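Local coordinates for protein alkaline phosphatase (Antarctic bacterium, PDB 2W5V) that probably hydrolyses phosphate monoesters as a cold-adapted alkaline phosphatase that holds zinc and magnesium ions in its active site, at residues Ala45-Ser48 with Gln49-Ser52; Glu116-Leu120 with Asn121-Thr125; Met156-Glu160 with Ser161-Phe165. The protein carries 1 engineered substitution. All coordinates share one frame; numbering follows the deposited sequence.

Contact 1 of 3, residues Ala45-Ser48 with Gln49-Ser52; sequences AGLS and QISS
A45 meets Q49 where the chain enters the helix 47-52: its CB lies 4.0 Å from Q49 CB, and the aliphatic part of the glutamine runs past A45 CA. G46, the N-cap residue, is held through both of its backbone polar atoms. Its N reaches Q49 OE1 in a short (2.8 Å) but bent and therefore weak hydrogen bond, while its O receives I50 N at 3.1 Å in the first straight bond of the helix. The side chain of Q49 can curl back over the N-terminal turn because its chain folds at chi2 (84°), which sets the amide oxygen against G46 N; Q49 NE2 is hydrogen-bonded to E303 OE2. Replacing Q49 by an alanine would probably leave G46 N without this acceptor and E303 without its amide donor, so that the entry to the helix would be less firmly fixed. At L47 the carbonyl oxygen takes two donors from S51: the backbone N at 2.8 Å and the hydroxyl OG at 2.7 Å, arriving from opposite faces of the carbonyl plane. S51 OG lies beside its own backbone N (chi1 -65°), the setting that turns it back onto the preceding turn. L47 CD1 packs at 4.4 Å from I50 CB, and L47 also touches L71 of the second subunit. A water that accepts from S48 N donates a weak bond to Q49 OE1, and S52 N gives S48 O a weak bond. S51 OG, which gives its proton to L47 O, also bonds L341 N and T340 OG1 of the second subunit, so one buried hydroxyl joins the first helical turn to the dimer interface.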
ATOM      1  N   ALA B  45      -0.365   5.752 -10.104  1.00 19.68           N
ATOM      2  CA  ALA B  45      -0.016   6.055  -8.711  1.00 18.77           C
ATOM      3  C   ALA B  45       0.050   4.817  -7.809  1.00 23.69           C
ATOM      4  O   ALA B  45      -0.979   4.267  -7.415  1.00 22.90           O
ATOM      5  CB  ALA B  45      -0.988   7.085  -8.125  1.00 14.37           C
ATOM      6  N   GLY B  46       1.259   4.381  -7.476  1.00 14.13           N
ATOM      7  CA  GLY B  46       1.408   3.344  -6.467  1.00 16.45           C
ATOM      8  C   GLY B  46       1.360   3.960  -5.073  1.00 17.82           C
ATOM      9  O   GLY B  46       1.153   5.152  -4.925  1.00 15.82           O
ATOM     10  N   LEU B  47       1.558   3.156  -4.042  1.00 10.77           N
ATOM     11  CA  LEU B  47       1.518   3.687  -2.684  1.00 14.54           C
ATOM     12  C   LEU B  47       2.650   4.690  -2.456  1.00 14.12           C
ATOM     13  O   LEU B  47       2.491   5.640  -1.688  1.00 13.97           O
ATOM     14  CB  LEU B  47       1.566   2.555  -1.661  1.00 16.21           C
ATOM     15  CG  LEU B  47       1.543   2.948  -0.181  1.00 17.89           C
ATOM     16  CD1 LEU B  47       0.384   3.886   0.147  1.00 12.35           C
ATOM     17  CD2 LEU B  47       1.477   1.681   0.660  1.00 13.85           C
ATOM     18  N   SER B  48       3.781   4.505  -3.134  1.00 16.65           N
ATOM     19  CA  SER B  48       4.881   5.472  -3.008  1.00 16.25           C
ATOM     20  C   SER B  48       4.479   6.847  -3.557  1.00 16.15           C
ATOM     21  O   SER B  48       4.770   7.879  -2.950  1.00 18.63           O
ATOM     22  CB  SER B  48       6.137   4.965  -3.712  1.00 24.64           C
ATOM     23  OG  SER B  48       6.730   3.883  -3.005  1.00 21.63           O
ATOM     24  N   GLN B  49       3.793   6.857  -4.694  1.00 17.25           N
ATOM     25  CA  GLN B  49       3.309   8.109  -5.272  1.00 14.52           C
ATOM     26  C   GLN B  49       2.315   8.778  -4.336  1.00 16.11           C
ATOM     27  O   GLN B  49       2.391   9.982  -4.090  1.00 17.11           O
ATOM     28  CB  GLN B  49       2.632   7.866  -6.623  1.00 16.42           C
ATOM     29  CG  GLN B  49       3.579   7.656  -7.794  1.00 17.05           C
ATOM     30  CD  GLN B  49       4.053   6.225  -7.914  1.00 19.96           C
ATOM     31  OE1 GLN B  49       3.862   5.416  -7.007  1.00 23.24           O
ATOM     32  NE2 GLN B  49       4.679   5.903  -9.039  1.00 16.91           N
ATOM     33  N   ILE B  50       1.375   7.991  -3.824  1.00 14.92           N
ATOM     34  CA  ILE B  50       0.396   8.490  -2.867  1.00 12.10           C
ATOM     35  C   ILE B  50       1.104   9.085  -1.658  1.00 16.78           C
ATOM     36  O   ILE B  50       0.726  10.148  -1.159  1.00 17.49           O
ATOM     37  CB  ILE B  50      -0.552   7.353  -2.396  1.00 15.00           C
ATOM     38  CG1 ILE B  50      -1.464   6.888  -3.546  1.00 18.66           C
ATOM     39  CG2 ILE B  50      -1.369   7.793  -1.189  1.00 15.84           C
ATOM     40  CD1 ILE B  50      -2.115   5.530  -3.273  1.00 17.81           C
ATOM     41  N   SER B  51       2.139   8.394  -1.192  1.00 13.42           N
ATOM     42  CA  SER B  51       2.890   8.842  -0.022  1.00 14.96           C
ATOM     43  C   SER B  51       3.520  10.232  -0.182  1.00 17.97           C
ATOM     44  O   SER B  51       3.686  10.967   0.800  1.00 20.03           O
ATOM     45  CB  SER B  51       3.971   7.823   0.317  1.00 15.72           C
ATOM     46  OG  SER B  51       3.375   6.602   0.705  1.00 19.23           O
ATOM     47  N   SER B  52       3.860  10.606  -1.412  1.00 21.25           N
ATOM     48  CA  SER B  52       4.498  11.902  -1.629  1.00 19.40           C
ATOM     49  C   SER B  52       3.625  13.064  -1.155  1.00 20.67           C
ATOM     50  O   SER B  52       4.148  14.095  -0.752  1.00 24.26           O
ATOM     51  CB  SER B  52       4.934  12.086  -3.096  1.00 18.96           C
ATOM     52  OG  SER B  52       3.825  12.227  -3.964  1.00 21.53           O
TER
HETATM   53  O   HOH W   1       4.404   2.541  -5.191  1.00 21.13           O

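Contact 2 of 3, residues Glu116-Leu120 with Asn121-Thr125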
ATOM      1  N   GLU B 116     -22.880   1.686 -19.230  1.00 17.62           N
ATOM      2  CA  GLU B 116     -24.048   1.171 -19.950  1.00 16.10           C
ATOM      3  C   GLU B 116     -25.098   0.604 -18.988  1.00 20.20           C
ATOM      4  O   GLU B 116     -26.301   0.763 -19.198  1.00 18.66           O
ATOM      5  CB  GLU B 116     -23.620   0.129 -20.995  1.00 17.34           C
ATOM      6  CG  GLU B 116     -22.839   0.761 -22.146  1.00 24.20           C
ATOM      7  CD  GLU B 116     -22.056  -0.239 -23.002  1.00 34.47           C
ATOM      8  OE1 GLU B 116     -21.709  -1.339 -22.516  1.00 27.41           O
ATOM      9  OE2 GLU B 116     -21.765   0.100 -24.168  1.00 39.70           O
ATOM     10  N   ILE B 117     -24.640  -0.050 -17.926  1.00 18.35           N
ATOM     11  CA  ILE B 117     -25.535  -0.504 -16.860  1.00 14.73           C
ATOM     12  C   ILE B 117     -26.183   0.686 -16.148  1.00 15.41           C
ATOM     13  O   ILE B 117     -27.388   0.695 -15.888  1.00 18.06           O
ATOM     14  CB  ILE B 117     -24.767  -1.386 -15.843  1.00 16.80           C
ATOM     15  CG1 ILE B 117     -24.462  -2.749 -16.480  1.00 18.33           C
ATOM     16  CG2 ILE B 117     -25.559  -1.533 -14.539  1.00 16.17           C
ATOM     17  CD1 ILE B 117     -23.436  -3.562 -15.728  1.00 22.73           C
ATOM     18  N   ALA B 118     -25.391   1.709 -15.843  1.00 14.14           N
ATOM     19  CA  ALA B 118     -25.933   2.871 -15.148  1.00 19.55           C
ATOM     20  C   ALA B 118     -27.078   3.479 -15.962  1.00 24.15           C
ATOM     21  O   ALA B 118     -28.155   3.779 -15.433  1.00 21.47           O
ATOM     22  CB  ALA B 118     -24.844   3.898 -14.917  1.00 21.86           C
ATOM     23  N   ALA B 119     -26.836   3.658 -17.254  1.00 23.65           N
ATOM     24  CA  ALA B 119     -27.832   4.247 -18.142  1.00 24.26           C
ATOM     25  C   ALA B 119     -29.131   3.450 -18.108  1.00 26.76           C
ATOM     26  O   ALA B 119     -30.211   4.026 -18.032  1.00 28.12           O
ATOM     27  CB  ALA B 119     -27.298   4.340 -19.558  1.00 25.40           C
ATOM     28  N   LEU B 120     -29.017   2.126 -18.153  1.00 21.26           N
ATOM     29  CA  LEU B 120     -30.183   1.251 -18.120  1.00 22.69           C
ATOM     30  C   LEU B 120     -30.903   1.273 -16.775  1.00 24.01           C
ATOM     31  O   LEU B 120     -32.050   0.829 -16.678  1.00 20.25           O
ATOM     32  CB  LEU B 120     -29.790  -0.181 -18.480  1.00 26.20           C
ATOM     33  CG  LEU B 120     -29.491  -0.390 -19.967  1.00 29.14           C
ATOM     34  CD1 LEU B 120     -29.010  -1.808 -20.236  1.00 30.41           C
ATOM     35  CD2 LEU B 120     -30.716  -0.062 -20.811  1.00 31.10           C
ATOM     36  N   ASN B 121     -30.231   1.784 -15.741  1.00 16.44           N
ATOM     37  CA  ASN B 121     -30.851   1.938 -14.428  1.00 18.05           C
ATOM     38  C   ASN B 121     -31.261   3.382 -14.153  1.00 25.22           C
ATOM     39  O   ASN B 121     -31.436   3.781 -12.999  1.00 24.79           O
ATOM     40  CB  ASN B 121     -29.920   1.428 -13.315  1.00 19.94           C
ATOM     41  CG  ASN B 121     -29.822  -0.086 -13.290  1.00 18.39           C
ATOM     42  OD1 ASN B 121     -30.472  -0.748 -12.480  1.00 21.38           O
ATOM     43  ND2 ASN B 121     -29.039  -0.643 -14.203  1.00 18.33           N
ATOM     44  N   ASN B 122     -31.404   4.166 -15.216  1.00 22.27           N
ATOM     45  CA  ASN B 122     -31.800   5.565 -15.085  1.00 25.93           C
ATOM     46  C   ASN B 122     -30.785   6.392 -14.290  1.00 24.97           C
ATOM     47  O   ASN B 122     -31.150   7.342 -13.601  1.00 21.56           O
ATOM     48  CB  ASN B 122     -33.187   5.668 -14.437  1.00 34.47           C
ATOM     49  CG  ASN B 122     -33.795   7.056 -14.565  1.00 50.04           C
ATOM     50  OD1 ASN B 122     -33.557   7.766 -15.547  1.00 49.86           O
ATOM     51  ND2 ASN B 122     -34.588   7.449 -13.571  1.00 52.79           N
ATOM     52  N   ILE B 123     -29.510   6.025 -14.386  1.00 23.04           N
ATOM     53  CA  ILE B 123     -28.442   6.767 -13.709  1.00 19.35           C
ATOM     54  C   ILE B 123     -27.742   7.712 -14.693  1.00 25.39           C
ATOM     55  O   ILE B 123     -27.348   7.293 -15.785  1.00 24.20           O
ATOM     56  CB  ILE B 123     -27.387   5.799 -13.138  1.00 13.40           C
ATOM     57  CG1 ILE B 123     -28.051   4.665 -12.345  1.00 17.17           C
ATOM     58  CG2 ILE B 123     -26.361   6.543 -12.283  1.00 18.56           C
ATOM     59  CD1 ILE B 123     -28.784   5.130 -11.111  1.00 20.91           C
ATOM     60  N   LYS B 124     -27.584   8.980 -14.319  1.00 21.41           N
ATOM     61  CA  LYS B 124     -26.814   9.929 -15.135  1.00 19.99           C
ATOM     62  C   LYS B 124     -25.295   9.668 -15.012  1.00 24.53           C
ATOM     63  O   LYS B 124     -24.798   9.370 -13.927  1.00 22.74           O
ATOM     64  CB  LYS B 124     -27.148  11.368 -14.727  1.00 22.21           C
ATOM     65  CG  LYS B 124     -28.551  11.834 -15.128  1.00 25.07           C
ATOM     66  CD  LYS B 124     -28.605  12.200 -16.608  1.00 34.76           C
ATOM     67  CE  LYS B 124     -29.987  12.680 -17.024  1.00 45.60           C
ATOM     68  NZ  LYS B 124     -31.007  11.610 -16.872  1.00 49.05           N
ATOM     69  N   THR B 125     -24.559   9.782 -16.115  1.00 20.01           N
ATOM     70  CA  THR B 125     -23.154   9.367 -16.122  1.00 19.84           C
ATOM     71  C   THR B 125     -22.205  10.453 -16.625  1.00 21.11           C
ATOM     72  O   THR B 125     -22.551  11.245 -17.501  1.00 26.25           O
ATOM     73  CB  THR B 125     -22.955   8.106 -16.988  1.00 28.56           C
ATOM     74  OG1 THR B 125     -23.427   8.359 -18.319  1.00 28.01           O
ATOM     75  CG2 THR B 125     -23.719   6.927 -16.403  1.00 28.84           C
TER
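Two donors of one residue converge on a single carbonyl as the helix 114-120 ends: N121 sends both its side-chain amide and its backbone N to I117 O. The ND2 bond is short and straight (2.7 Å, 168° at the hydrogen), with I117 O close to the plane of the asparagine amide although ND2 itself stands above the carbonyl plane. The backbone bond is bent and weak; N121 N also reaches A118 O. With CG beside the backbone N (chi1 -73°), the asparagine folds back along the last turn and lies alongside I117, whose CG2 is 3.6 Å from ND2. The other end of the amide, OD1, accepts from N374 N near the C-terminus.

A118 O is gripped twice, by N121 N and by I123 N at 2.8 Å, from opposite faces of its plane. The A118 methyl packs on both I123 and T125: CB touches I123 CB at 3.6 Å and T125 CG2 at the same distance, so the outgoing chain closes against the helix it has just left. N122 takes a positive phi (62°) and gives its N to A119 O at 3.1 Å. The pair of bonds I123 N to A118 O and N122 N to A119 O, with N122 as the C-prime residue, defines a Schellman motif, here turning the chain from helix 114-120 into strand 124-129 of the central sheet.

Contact 3 of 3, residues Met156-Glu160 with Ser161-Phe165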
ATOM      1  N   MET B 156     -15.513   8.738 -32.221  1.00 22.65           N
ATOM      2  CA  MET B 156     -16.794   8.433 -32.846  1.00 19.67           C
ATOM      3  C   MET B 156     -17.694   7.620 -31.908  1.00 21.59           C
ATOM      4  O   MET B 156     -18.908   7.814 -31.900  1.00 23.59           O
ATOM      5  CB  MET B 156     -16.598   7.678 -34.165  1.00 18.12           C
ATOM      6  CG  MET B 156     -17.901   7.389 -34.889  1.00 24.39           C
ATOM      7  SD  MET B 156     -18.598   8.882 -35.631  1.00 36.86           S
ATOM      8  CE  MET B 156     -17.335   9.266 -36.842  1.00 46.89           C
ATOM      9  N   ASP B 157     -17.102   6.708 -31.131  1.00 23.31           N
ATOM     10  CA  ASP B 157     -17.860   5.925 -30.148  1.00 21.77           C
ATOM     11  C   ASP B 157     -18.541   6.820 -29.108  1.00 25.63           C
ATOM     12  O   ASP B 157     -19.626   6.499 -28.611  1.00 22.46           O
ATOM     13  CB  ASP B 157     -16.956   4.916 -29.430  1.00 19.93           C
ATOM     14  CG  ASP B 157     -16.560   3.738 -30.312  1.00 32.73           C
ATOM     15  OD1 ASP B 157     -17.196   3.521 -31.372  1.00 29.21           O
ATOM     16  OD2 ASP B 157     -15.610   3.017 -29.934  1.00 29.05           O
ATOM     17  N   MET B 158     -17.896   7.932 -28.768  1.00 21.83           N
ATOM     18  CA  MET B 158     -18.478   8.877 -27.818  1.00 27.77           C
ATOM     19  C   MET B 158     -19.871   9.300 -28.273  1.00 32.59           C
ATOM     20  O   MET B 158     -20.798   9.405 -27.470  1.00 35.44           O
ATOM     21  CB  MET B 158     -17.575  10.108 -27.651  1.00 28.34           C
ATOM     22  CG  MET B 158     -18.181  11.232 -26.799  1.00 26.37           C
ATOM     23  SD  MET B 158     -18.271  10.794 -25.053  1.00 32.91           S
ATOM     24  CE  MET B 158     -16.576  11.094 -24.551  1.00 30.90           C
ATOM     25  N   THR B 159     -20.018   9.527 -29.573  1.00 32.00           N
ATOM     26  CA  THR B 159     -21.282   9.997 -30.121  1.00 39.52           C
ATOM     27  C   THR B 159     -22.387   8.947 -30.020  1.00 38.71           C
ATOM     28  O   THR B 159     -23.564   9.264 -30.190  1.00 44.65           O
ATOM     29  CB  THR B 159     -21.132  10.451 -31.598  1.00 28.35           C
ATOM     30  OG1 THR B 159     -21.133   9.305 -32.463  1.00 27.99           O
ATOM     31  CG2 THR B 159     -19.839  11.245 -31.779  1.00 29.13           C
ATOM     32  N   GLU B 160     -22.008   7.700 -29.751  1.00 35.47           N
ATOM     33  CA  GLU B 160     -22.977   6.608 -29.660  1.00 37.66           C
ATOM     34  C   GLU B 160     -23.125   6.128 -28.215  1.00 32.74           C
ATOM     35  O   GLU B 160     -23.849   5.173 -27.932  1.00 29.65           O
ATOM     36  CB  GLU B 160     -22.541   5.432 -30.535  1.00 49.78           C
ATOM     37  CG  GLU B 160     -22.200   5.791 -31.979  1.00 67.50           C
ATOM     38  CD  GLU B 160     -21.207   4.815 -32.603  1.00 80.04           C
ATOM     39  OE1 GLU B 160     -20.822   3.838 -31.923  1.00 85.77           O
ATOM     40  OE2 GLU B 160     -20.805   5.027 -33.770  1.00 81.42           O
ATOM     41  N   SER B 161     -22.426   6.791 -27.304  1.00 28.26           N
ATOM     42  CA  SER B 161     -22.401   6.354 -25.915  1.00 24.52           C
ATOM     43  C   SER B 161     -23.580   6.914 -25.128  1.00 27.26           C
ATOM     44  O   SER B 161     -24.350   7.723 -25.637  1.00 22.90           O
ATOM     45  CB  SER B 161     -21.086   6.767 -25.247  1.00 29.39           C
ATOM     46  OG  SER B 161     -21.061   8.162 -24.994  1.00 30.94           O
ATOM     47  N   ASP B 162     -23.697   6.490 -23.874  1.00 36.76           N
ATOM     48  CA  ASP B 162     -24.793   6.909 -23.009  1.00 39.69           C
ATOM     49  C   ASP B 162     -24.398   8.085 -22.108  1.00 30.92           C
ATOM     50  O   ASP B 162     -25.221   8.598 -21.350  1.00 31.04           O
ATOM     51  CB  ASP B 162     -25.258   5.726 -22.153  1.00 49.36           C
ATOM     52  CG  ASP B 162     -25.864   4.604 -22.984  1.00 56.51           C
ATOM     53  OD1 ASP B 162     -26.846   4.877 -23.717  1.00 58.54           O
ATOM     54  OD2 ASP B 162     -25.366   3.454 -22.896  1.00 47.67           O
ATOM     55  N   LEU B 163     -23.139   8.506 -22.198  1.00 24.52           N
ATOM     56  CA  LEU B 163     -22.624   9.589 -21.361  1.00 24.81           C
ATOM     57  C   LEU B 163     -23.499  10.834 -21.409  1.00 24.27           C
ATOM     58  O   LEU B 163     -23.971  11.233 -22.477  1.00 26.31           O
ATOM     59  CB  LEU B 163     -21.210   9.964 -21.789  1.00 26.77           C
ATOM     60  CG  LEU B 163     -20.083   9.095 -21.258  1.00 29.48           C
ATOM     61  CD1 LEU B 163     -18.753   9.686 -21.691  1.00 30.02           C
ATOM     62  CD2 LEU B 163     -20.182   9.005 -19.744  1.00 25.17           C
ATOM     63  N   ASP B 164     -23.696  11.452 -20.251  1.00 18.23           N
ATOM     64  CA  ASP B 164     -24.466  12.684 -20.151  1.00 21.05           C
ATOM     65  C   ASP B 164     -23.550  13.892 -20.002  1.00 26.29           C
ATOM     66  O   ASP B 164     -23.942  15.020 -20.301  1.00 24.13           O
ATOM     67  CB  ASP B 164     -25.398  12.607 -18.946  1.00 23.46           C
ATOM     68  CG  ASP B 164     -26.379  11.447 -19.048  1.00 32.45           C
ATOM     69  OD1 ASP B 164     -27.311  11.506 -19.889  1.00 28.07           O
ATOM     70  OD2 ASP B 164     -26.217  10.476 -18.281  1.00 32.89           O
ATOM     71  N   PHE B 165     -22.328  13.645 -19.538  1.00 22.67           N
ATOM     72  CA  PHE B 165     -21.374  14.717 -19.260  1.00 21.20           C
ATOM     73  C   PHE B 165     -19.944  14.243 -19.513  1.00 19.52           C
ATOM     74  O   PHE B 165     -19.597  13.113 -19.181  1.00 24.09           O
ATOM     75  CB  PHE B 165     -21.516  15.148 -17.795  1.00 23.22           C
ATOM     76  CG  PHE B 165     -20.612  16.291 -17.392  1.00 25.25           C
ATOM     77  CD1 PHE B 165     -21.095  17.592 -17.348  1.00 23.94           C
ATOM     78  CD2 PHE B 165     -19.294  16.059 -17.030  1.00 23.83           C
ATOM     79  CE1 PHE B 165     -20.270  18.645 -16.959  1.00 29.85           C
ATOM     80  CE2 PHE B 165     -18.460  17.108 -16.642  1.00 22.37           C
ATOM     81  CZ  PHE B 165     -18.949  18.399 -16.606  1.00 21.97           C
TER
HETATM   82  O   HOH W   2     -25.073   9.869 -27.840  1.00 51.22           O
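S161 OG sits between its own backbone N and carbonyl carbon (chi1 73°), which turns the hydroxyl back to M158 O, while M158, with CG anti to the backbone N and a bend at chi2, carries its sulfur over toward L163. M158 O therefore accepts two bonds from S161: OG at 2.8 Å, tilted 18° from the carbonyl plane, and the backbone N at 3.1 Å, standing well above it. The second bond closes the type I beta turn from M158 to S161. S161 OG in addition receives a long, weak bond from L163 N, so the serine hydroxyl bridges the turn and the chain beyond it. On the apolar side SD of M158 touches L163 CD1 at 3.6 Å, the two side chains crossing at about a right angle. T159 OG1 gives a 2.7 Å bond to M156 O and so ties the preceding turn of chain. Helix 151-158 also carries D157, which binds magnesium in a structure of this protein, though no ion is bound to it in this chain. M158 packs on L187 of helix 183-188, and L163, in the loop that leads into strand 165-169, rests against T125 and V127 of strand 124-129.

Overall arrangement
Along the chain the three contacts follow one another in series. Contact 1 lies on the other side of the chain's centre from contacts 2 and 3, whose centres are about 32 and 33 Å from its own. It follows the C-terminal end of strand 36-42, by the metal ligand D43, and borders the subunit interface. Contacts 2 and 3, with centres about 12 Å apart, touch directly: T125 N lies 2.8 Å from D164 OD2, a probable hydrogen bond. They lead into strands 124-129 and 165-169, parallel neighbours in the same mixed sheet, so two helix-to-strand connections meet at the N-terminal ends of these strands, away from the zinc ions near contact 1.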